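Local coordinates for protein siroheme decarboxylase (Hydrogenobacter thermophilus, PDB 4CH7) that catalyses the decarboxylation of siroheme to didecarboxysiroheme, a step in the biosynthesis of heme d1, at residues Ala54-Ser59 and Val216-Ser221; Ile178-Phe183 and Ile317-Glu322; Leu18-Phe23 and Glu203-Leu208. All blocks are in the same frame, centred on the assembly; numbering follows the deposited sequence.

Interaction 1. Residues Ala54-Ser59 and Val216-Ser221; sequences APIYDS and VLRRIS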
# COMPACT_ATOMS: atom_id res chain seq x y z
N ALA A 54 -3.11 11.49 -7.42
CA ALA A 54 -4.19 11.17 -6.50
C ALA A 54 -3.84 11.54 -5.07
O ALA A 54 -2.67 11.71 -4.74
CB ALA A 54 -4.53 9.68 -6.59
N PRO A 55 -4.88 11.67 -4.23
CA PRO A 55 -4.64 11.79 -2.79
C PRO A 55 -4.06 10.50 -2.25
O PRO A 55 -4.38 9.42 -2.75
CB PRO A 55 -6.05 11.97 -2.23
CG PRO A 55 -6.85 12.55 -3.36
CD PRO A 55 -6.29 11.90 -4.59
N ILE A 56 -3.19 10.60 -1.24
CA ILE A 56 -2.71 9.41 -0.54
C ILE A 56 -3.23 9.44 0.89
O ILE A 56 -2.91 10.35 1.66
CB ILE A 56 -1.16 9.30 -0.56
CG1 ILE A 56 -0.66 8.79 -1.92
CG2 ILE A 56 -0.68 8.34 0.51
CD1 ILE A 56 -0.67 9.82 -3.02
N TYR A 57 -4.06 8.46 1.23
CA TYR A 57 -4.65 8.39 2.56
C TYR A 57 -3.91 7.38 3.43
O TYR A 57 -3.43 6.37 2.93
CB TYR A 57 -6.14 8.01 2.47
CG TYR A 57 -7.02 9.11 1.92
CD1 TYR A 57 -7.48 10.13 2.74
CD2 TYR A 57 -7.39 9.13 0.58
CE1 TYR A 57 -8.29 11.13 2.25
CE2 TYR A 57 -8.20 10.14 0.08
CZ TYR A 57 -8.65 11.13 0.92
OH TYR A 57 -9.45 12.14 0.44
N ASP A 58 -3.80 7.67 4.72
CA ASP A 58 -3.17 6.74 5.65
C ASP A 58 -4.15 5.63 6.01
O ASP A 58 -5.21 5.89 6.57
CB ASP A 58 -2.68 7.46 6.90
CG ASP A 58 -1.94 6.54 7.85
OD1 ASP A 58 -2.61 5.81 8.60
OD2 ASP A 58 -0.70 6.57 7.86
N SER A 59 -3.78 4.39 5.68
CA SER A 59 -4.65 3.23 5.86
C SER A 59 -5.24 3.11 7.27
O SER A 59 -6.46 3.02 7.42
CB SER A 59 -3.89 1.95 5.50
OG SER A 59 -4.69 0.80 5.70
N VAL A 216 -4.60 11.79 8.33
CA VAL A 216 -5.48 10.90 7.58
C VAL A 216 -5.22 11.06 6.10
O VAL A 216 -5.16 10.08 5.35
CB VAL A 216 -6.96 11.21 7.87
CG1 VAL A 216 -7.86 10.19 7.20
CG2 VAL A 216 -7.22 11.24 9.37
N LEU A 217 -5.05 12.31 5.68
CA LEU A 217 -4.61 12.63 4.33
C LEU A 217 -3.12 12.93 4.36
O LEU A 217 -2.70 13.92 4.97
CB LEU A 217 -5.38 13.82 3.77
CG LEU A 217 -5.02 14.26 2.34
CD1 LEU A 217 -5.23 13.12 1.37
CD2 LEU A 217 -5.83 15.48 1.92
N ARG A 218 -2.32 12.09 3.72
CA ARG A 218 -0.88 12.30 3.66
C ARG A 218 -0.53 13.45 2.73
O ARG A 218 0.14 14.40 3.12
CB ARG A 218 -0.16 11.04 3.20
CG ARG A 218 0.02 9.97 4.27
CD ARG A 218 0.88 8.83 3.74
NE ARG A 218 1.09 7.78 4.73
CZ ARG A 218 0.79 6.50 4.54
NH1 ARG A 218 0.26 6.11 3.39
NH2 ARG A 218 1.03 5.62 5.50
N ARG A 219 -1.01 13.33 1.49
CA ARG A 219 -0.68 14.29 0.44
C ARG A 219 -1.49 13.99 -0.81
O ARG A 219 -2.11 12.93 -0.92
CB ARG A 219 0.81 14.21 0.11
CG ARG A 219 1.24 12.85 -0.38
CD ARG A 219 2.67 12.53 0.02
NE ARG A 219 3.63 13.41 -0.63
CZ ARG A 219 4.14 13.19 -1.84
NH1 ARG A 219 3.77 12.12 -2.53
NH2 ARG A 219 5.01 14.04 -2.36
N ILE A 220 -1.47 14.92 -1.75
CA ILE A 220 -2.00 14.69 -3.08
C ILE A 220 -0.85 14.82 -4.06
O ILE A 220 -0.26 15.90 -4.18
CB ILE A 220 -3.11 15.69 -3.43
CG1 ILE A 220 -4.27 15.56 -2.45
CG2 ILE A 220 -3.59 15.50 -4.86
CD1 ILE A 220 -5.40 16.54 -2.70
N SER A 221 -0.52 13.74 -4.76
CA SER A 221 0.64 13.77 -5.65
C SER A 221 0.54 12.77 -6.80
O SER A 221 -0.28 11.86 -6.78
CB SER A 221 1.92 13.49 -4.87
OG SER A 221 2.25 14.57 -4.02
O HOH W 1 -1.64 3.65 3.90
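I56 faces two arginines at once. Its N donates to R219 O over 2.6 Å, while its O takes the N-H of R218 at 2.8 Å, and this pairing of one residue with two makes a classic beta bulge that shifts the register before Y57. On one side of the bulge A54 and S221 exchange two backbone bonds; on the other, D58 N reaches V216 O. The bonds join the strand after helix 34-47 to the one after helix 201-213, an antiparallel two-stranded sheet (163°) linking the chain's two halves.

P55, Y57, L217 and I220 share one face. CD1 of L217 sits over the Y57 ring, 4.0 Å from its centroid and displaced toward the rim, a CH-pi contact; the same methyl meets P55 CB at 3.9 Å. R218, the extra residue of the bulge, runs extended from CG to NE, laying its CD 3.6 Å from I56 CG2, which also lies at the guanidinium edge. D58 OD2 stands 3.1 Å from R218 NH2 but well out of the guanidinium plane, so the salt bridge is one of charge alone, the carboxylate and guanidinium planes 67° apart. A water accepts from R218 NH1 and S59 N.

Farther out, L61 N holds D58 OD1, T179 OG1 pairs with Y57 OH, Q13 O receives R219 NH2, and L211 backs V216 and L217.

Interaction 2. Residues Ile178-Phe183 and Ile317-Glu322; sequences ITQGSF and IKYFSE
Q180 sends its side chain across to the backbone of Y319, and from CG outward each atom meets K318 or Y319. At CB the chain turns into the crowded position, with CG between the backbone N and the carbonyl carbon (chi1 60°), and from there it runs extended. CG lies 4.1 Å from both CE and NZ of K318, whose own chain is bent at chi2 and chi3 and crosses the glutamine obliquely; NZ continues to within 3.9 Å of G181 CA. CD of Q180 lies 4.0 Å from K318 CE.

The contact joins the loop between barrel strand 303-314 and helix 323-335 to the C-terminal end region of helix 170-179, in the second helix-turn-helix domain. The side chain of I317 is about 8 Å from that of H93, the inferred active-site residue.

The carboxamide at the tip does the main work. OE1 of Q180 receives the N-H of Y319 over 2.6 Å, in the plane of its carbonyl and on a lone pair, with an angle of 164° at the hydrogen. Beside that bond OE1 also touches K318 CA and, at 3.4 Å, Y319 CD2. NE2 of Q180 gives a hydrogen to Y319 O at 2.9 Å, meeting that oxygen on an in-plane lone pair although the oxygen is tilted 22° from the glutamine's amide plane. One amide thus serves both backbone polar groups of a single residue, which fixes its rotation. The same NE2 has a second acceptor in S177 O, and the Y319 ring packs edge-to-face with Y64 and against V176.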
# COMPACT_ATOMS: atom_id res chain seq x y z
N ILE A 178 -14.98 9.31 -2.70
CA ILE A 178 -15.06 9.95 -4.02
C ILE A 178 -13.79 10.69 -4.44
O ILE A 178 -13.63 11.01 -5.62
CB ILE A 178 -16.26 10.92 -4.11
CG1 ILE A 178 -15.94 12.25 -3.42
CG2 ILE A 178 -17.52 10.29 -3.54
CD1 ILE A 178 -16.73 13.41 -3.97
N THR A 179 -12.90 10.97 -3.49
CA THR A 179 -11.68 11.72 -3.78
C THR A 179 -10.46 10.82 -4.02
O THR A 179 -9.47 11.26 -4.61
CB THR A 179 -11.33 12.72 -2.66
OG1 THR A 179 -11.20 12.04 -1.41
CG2 THR A 179 -12.39 13.80 -2.55
N GLN A 180 -10.53 9.57 -3.58
CA GLN A 180 -9.39 8.66 -3.61
C GLN A 180 -8.85 8.34 -5.01
O GLN A 180 -7.69 7.94 -5.15
CB GLN A 180 -9.72 7.35 -2.88
CG GLN A 180 -10.91 6.58 -3.46
CD GLN A 180 -11.24 5.33 -2.67
OE1 GLN A 180 -10.36 4.63 -2.18
NE2 GLN A 180 -12.53 5.03 -2.55
N GLY A 181 -9.68 8.52 -6.04
CA GLY A 181 -9.29 8.17 -7.39
C GLY A 181 -8.41 9.19 -8.09
O GLY A 181 -7.73 9.98 -7.43
N SER A 182 -8.42 9.17 -9.42
CA SER A 182 -7.61 10.10 -10.22
C SER A 182 -7.97 11.55 -9.95
O SER A 182 -9.14 11.94 -10.07
CB SER A 182 -7.78 9.80 -11.71
OG SER A 182 -7.15 8.58 -12.07
N PHE A 183 -6.97 12.35 -9.60
CA PHE A 183 -7.17 13.78 -9.39
C PHE A 183 -7.41 14.44 -10.74
O PHE A 183 -6.58 14.34 -11.64
CB PHE A 183 -5.95 14.39 -8.72
CG PHE A 183 -6.19 15.75 -8.12
CD1 PHE A 183 -7.10 15.92 -7.08
CD2 PHE A 183 -5.49 16.86 -8.58
CE1 PHE A 183 -7.32 17.16 -6.52
CE2 PHE A 183 -5.70 18.11 -8.03
CZ PHE A 183 -6.62 18.26 -6.99
N ILE A 317 -6.50 -1.10 -3.28
CA ILE A 317 -7.87 -1.14 -2.80
C ILE A 317 -8.57 0.21 -2.93
O ILE A 317 -7.93 1.27 -2.89
CB ILE A 317 -7.91 -1.57 -1.32
CG1 ILE A 317 -7.05 -0.63 -0.47
CG2 ILE A 317 -7.42 -3.00 -1.18
CD1 ILE A 317 -7.12 -0.92 1.01
N LYS A 318 -9.88 0.16 -3.12
CA LYS A 318 -10.70 1.36 -3.01
C LYS A 318 -11.27 1.36 -1.60
O LYS A 318 -11.82 0.36 -1.15
CB LYS A 318 -11.83 1.35 -4.04
CG LYS A 318 -11.37 1.06 -5.46
CD LYS A 318 -10.29 2.02 -5.91
CE LYS A 318 -10.84 3.42 -6.14
NZ LYS A 318 -9.81 4.33 -6.71
N TYR A 319 -11.11 2.48 -0.90
CA TYR A 319 -11.58 2.56 0.47
C TYR A 319 -13.08 2.80 0.53
O TYR A 319 -13.64 3.50 -0.31
CB TYR A 319 -10.84 3.67 1.23
CG TYR A 319 -9.35 3.44 1.37
CD1 TYR A 319 -8.86 2.50 2.26
CD2 TYR A 319 -8.45 4.16 0.61
CE1 TYR A 319 -7.49 2.29 2.39
CE2 TYR A 319 -7.08 3.96 0.74
CZ TYR A 319 -6.61 3.02 1.63
OH TYR A 319 -5.26 2.81 1.76
N PHE A 320 -13.73 2.18 1.52
CA PHE A 320 -15.13 2.43 1.82
C PHE A 320 -16.09 2.12 0.67
O PHE A 320 -17.13 2.76 0.53
CB PHE A 320 -15.32 3.87 2.31
CG PHE A 320 -14.50 4.20 3.53
CD1 PHE A 320 -14.50 3.34 4.62
CD2 PHE A 320 -13.73 5.35 3.57
CE1 PHE A 320 -13.75 3.63 5.75
CE2 PHE A 320 -12.98 5.65 4.70
CZ PHE A 320 -12.99 4.79 5.79
N SER A 321 -15.71 1.16 -0.16
CA SER A 321 -16.64 0.61 -1.15
C SER A 321 -17.48 -0.45 -0.45
O SER A 321 -17.08 -0.99 0.57
CB SER A 321 -15.89 0.01 -2.33
OG SER A 321 -15.04 -1.04 -1.92
N GLU A 322 -18.67 -0.72 -0.99
CA GLU A 322 -19.59 -1.66 -0.36
C GLU A 322 -19.23 -3.10 -0.70
O GLU A 322 -19.80 -4.04 -0.13
CB GLU A 322 -21.02 -1.37 -0.81
CG GLU A 322 -21.50 0.03 -0.49
CD GLU A 322 -22.67 0.45 -1.35
OE1 GLU A 322 -22.89 -0.18 -2.40
OE2 GLU A 322 -23.37 1.41 -0.97

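Interaction 3. Residues Leu18-Phe23 and Glu203-Leu208; sequences LVKEPF and ELLEKL
L205 pushes its two methyls into the backbone of the loop before helix 22-30, and this is the tight part of the contact. CD1 comes 3.6 Å from V19 C and 3.7 Å from K20 N, so it lies against the peptide between these two residues. CD2 rests against the preceding residue, 3.9 Å from L18 C and 4.2 Å from L18 CB. With CG anti to the carbonyl carbon (chi1 -68°), the branch leaves the helix toward the loop, and both methyls are spent on it. One helical turn on, L18 returns the approach: its CD1 meets L208 C at 3.8 Å and L208 CB at 4.1 Å, the two leucine side chains crossing at about a right angle. L18 also touches S209 and K212, which carries the contact farther along helix 201-213.

No hydrogen bond spans the two segments; the contact is van der Waals packing of methyls on side chains and backbone. An alanine at L205 would probably leave the V19-K20 peptide and the L18 backbone without the methyls that cover them, opening a gap between loop and helix.

The other side is looser. V19 points away from the helix, and K20 is exposed, offering just CG to L205 CD1, 3.9 Å away; its extended chain also touches E201. Inward, by contrast, L208 leans on F190 of a neighbouring loop and on I175 of helix 170-179, deeper in the fold.

E21 occupies the N-cap position of helix 22-30, so the loop ends directly in a helix of the first helix-turn-helix domain. Far from the annotated active site, the arrangement joins the protein's two helix-turn-helix domains, a loop of the first laid on a helix of the second.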
# COMPACT_ATOMS: atom_id res chain seq x y z
N LEU A 18 -3.88 22.27 -1.11
CA LEU A 18 -5.33 22.22 -0.98
C LEU A 18 -5.92 23.61 -1.16
O LEU A 18 -6.28 24.29 -0.19
CB LEU A 18 -5.73 21.64 0.37
CG LEU A 18 -5.28 20.19 0.61
CD1 LEU A 18 -5.49 19.79 2.05
CD2 LEU A 18 -6.04 19.27 -0.32
N VAL A 19 -6.00 24.05 -2.42
CA VAL A 19 -6.62 25.31 -2.77
C VAL A 19 -7.58 25.05 -3.92
O VAL A 19 -7.62 23.93 -4.44
CB VAL A 19 -5.57 26.36 -3.18
CG1 VAL A 19 -4.55 26.57 -2.08
CG2 VAL A 19 -4.87 25.94 -4.46
N LYS A 20 -8.35 26.05 -4.31
CA LYS A 20 -9.33 25.87 -5.38
C LYS A 20 -8.66 25.67 -6.73
O LYS A 20 -9.14 24.90 -7.56
CB LYS A 20 -10.29 27.05 -5.43
CG LYS A 20 -11.12 27.23 -4.17
CD LYS A 20 -12.09 28.39 -4.30
CE LYS A 20 -12.88 28.59 -3.02
NZ LYS A 20 -13.77 29.77 -3.11
N GLU A 21 -7.54 26.36 -6.95
CA GLU A 21 -6.81 26.26 -8.21
C GLU A 21 -5.35 25.91 -7.97
O GLU A 21 -4.47 26.76 -8.11
CB GLU A 21 -6.92 27.57 -9.01
CG GLU A 21 -8.36 27.99 -9.31
CD GLU A 21 -8.44 29.31 -10.05
OE1 GLU A 21 -7.42 29.76 -10.60
OE2 GLU A 21 -9.54 29.90 -10.08
N PRO A 22 -5.08 24.63 -7.63
CA PRO A 22 -3.73 24.18 -7.28
C PRO A 22 -2.78 24.18 -8.47
O PRO A 22 -1.58 24.36 -8.28
CB PRO A 22 -3.96 22.75 -6.78
CG PRO A 22 -5.20 22.30 -7.49
CD PRO A 22 -6.06 23.53 -7.60
N PHE A 23 -3.31 23.98 -9.67
CA PHE A 23 -2.47 23.96 -10.86
C PHE A 23 -2.13 25.38 -11.32
O PHE A 23 -1.15 25.58 -12.05
CB PHE A 23 -3.15 23.18 -11.99
CG PHE A 23 -3.36 21.73 -11.67
CD1 PHE A 23 -2.27 20.90 -11.41
CD2 PHE A 23 -4.63 21.18 -11.63
CE1 PHE A 23 -2.45 19.56 -11.12
CE2 PHE A 23 -4.82 19.84 -11.34
CZ PHE A 23 -3.73 19.02 -11.08
N GLU A 203 -15.82 24.42 1.85
CA GLU A 203 -16.16 23.46 2.89
C GLU A 203 -15.43 22.13 2.70
O GLU A 203 -15.00 21.52 3.68
CB GLU A 203 -17.68 23.25 2.95
CG GLU A 203 -18.45 24.45 3.51
CD GLU A 203 -19.94 24.38 3.26
OE1 GLU A 203 -20.35 23.67 2.32
OE2 GLU A 203 -20.70 25.03 4.01
N LEU A 204 -15.28 21.70 1.45
CA LEU A 204 -14.53 20.48 1.15
C LEU A 204 -13.06 20.62 1.50
O LEU A 204 -12.49 19.76 2.18
CB LEU A 204 -14.69 20.09 -0.32
CG LEU A 204 -13.87 18.88 -0.78
CD1 LEU A 204 -14.18 17.67 0.08
CD2 LEU A 204 -14.11 18.57 -2.24
N LEU A 205 -12.44 21.70 1.03
CA LEU A 205 -11.03 21.97 1.29
C LEU A 205 -10.76 22.10 2.79
O LEU A 205 -9.71 21.70 3.29
CB LEU A 205 -10.58 23.23 0.55
CG LEU A 205 -10.54 23.10 -0.97
CD1 LEU A 205 -10.28 24.45 -1.62
CD2 LEU A 205 -9.48 22.10 -1.37
N GLU A 206 -11.73 22.68 3.49
CA GLU A 206 -11.68 22.82 4.94
C GLU A 206 -11.55 21.44 5.60
O GLU A 206 -10.73 21.25 6.50
CB GLU A 206 -12.96 23.51 5.42
CG GLU A 206 -12.98 23.88 6.89
CD GLU A 206 -14.25 24.63 7.27
OE1 GLU A 206 -14.34 25.83 6.95
OE2 GLU A 206 -15.15 24.01 7.87
N LYS A 207 -12.35 20.50 5.13
CA LYS A 207 -12.35 19.14 5.66
C LYS A 207 -11.11 18.36 5.24
O LYS A 207 -10.58 17.57 6.01
CB LYS A 207 -13.62 18.41 5.23
CG LYS A 207 -14.88 19.02 5.80
CD LYS A 207 -16.11 18.58 5.03
CE LYS A 207 -17.33 19.34 5.52
NZ LYS A 207 -17.67 19.01 6.93
N LEU A 208 -10.67 18.58 4.01
CA LEU A 208 -9.46 17.93 3.50
C LEU A 208 -8.23 18.40 4.27
O LEU A 208 -7.34 17.62 4.58
CB LEU A 208 -9.30 18.18 2.01
CG LEU A 208 -10.30 17.45 1.12
CD1 LEU A 208 -10.08 17.77 -0.34
CD2 LEU A 208 -10.20 15.96 1.36

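Interaction 1 is the buried contact of the three, interaction 3 is partly buried, and interaction 2 lies at the surface. Their chemistry follows: a bulged strand pairing with apolar side chains on one face and a salt bridge at one end, leucine packing without any hydrogen bond, and a side-chain amide gripping a loop backbone. Interactions 1 and 3 both tie the early part of the chain to the second helix-turn-helix domain, through strand 217-222 and helix 201-213, which follow one another; I220 CD1 touches L18 CD2 at 3.7 Å. Interaction 2 instead brings that domain to the loop after the last barrel strand. A54 CB packs 3.3 Å from G181 O, and F183 packs on F23 of interaction 3.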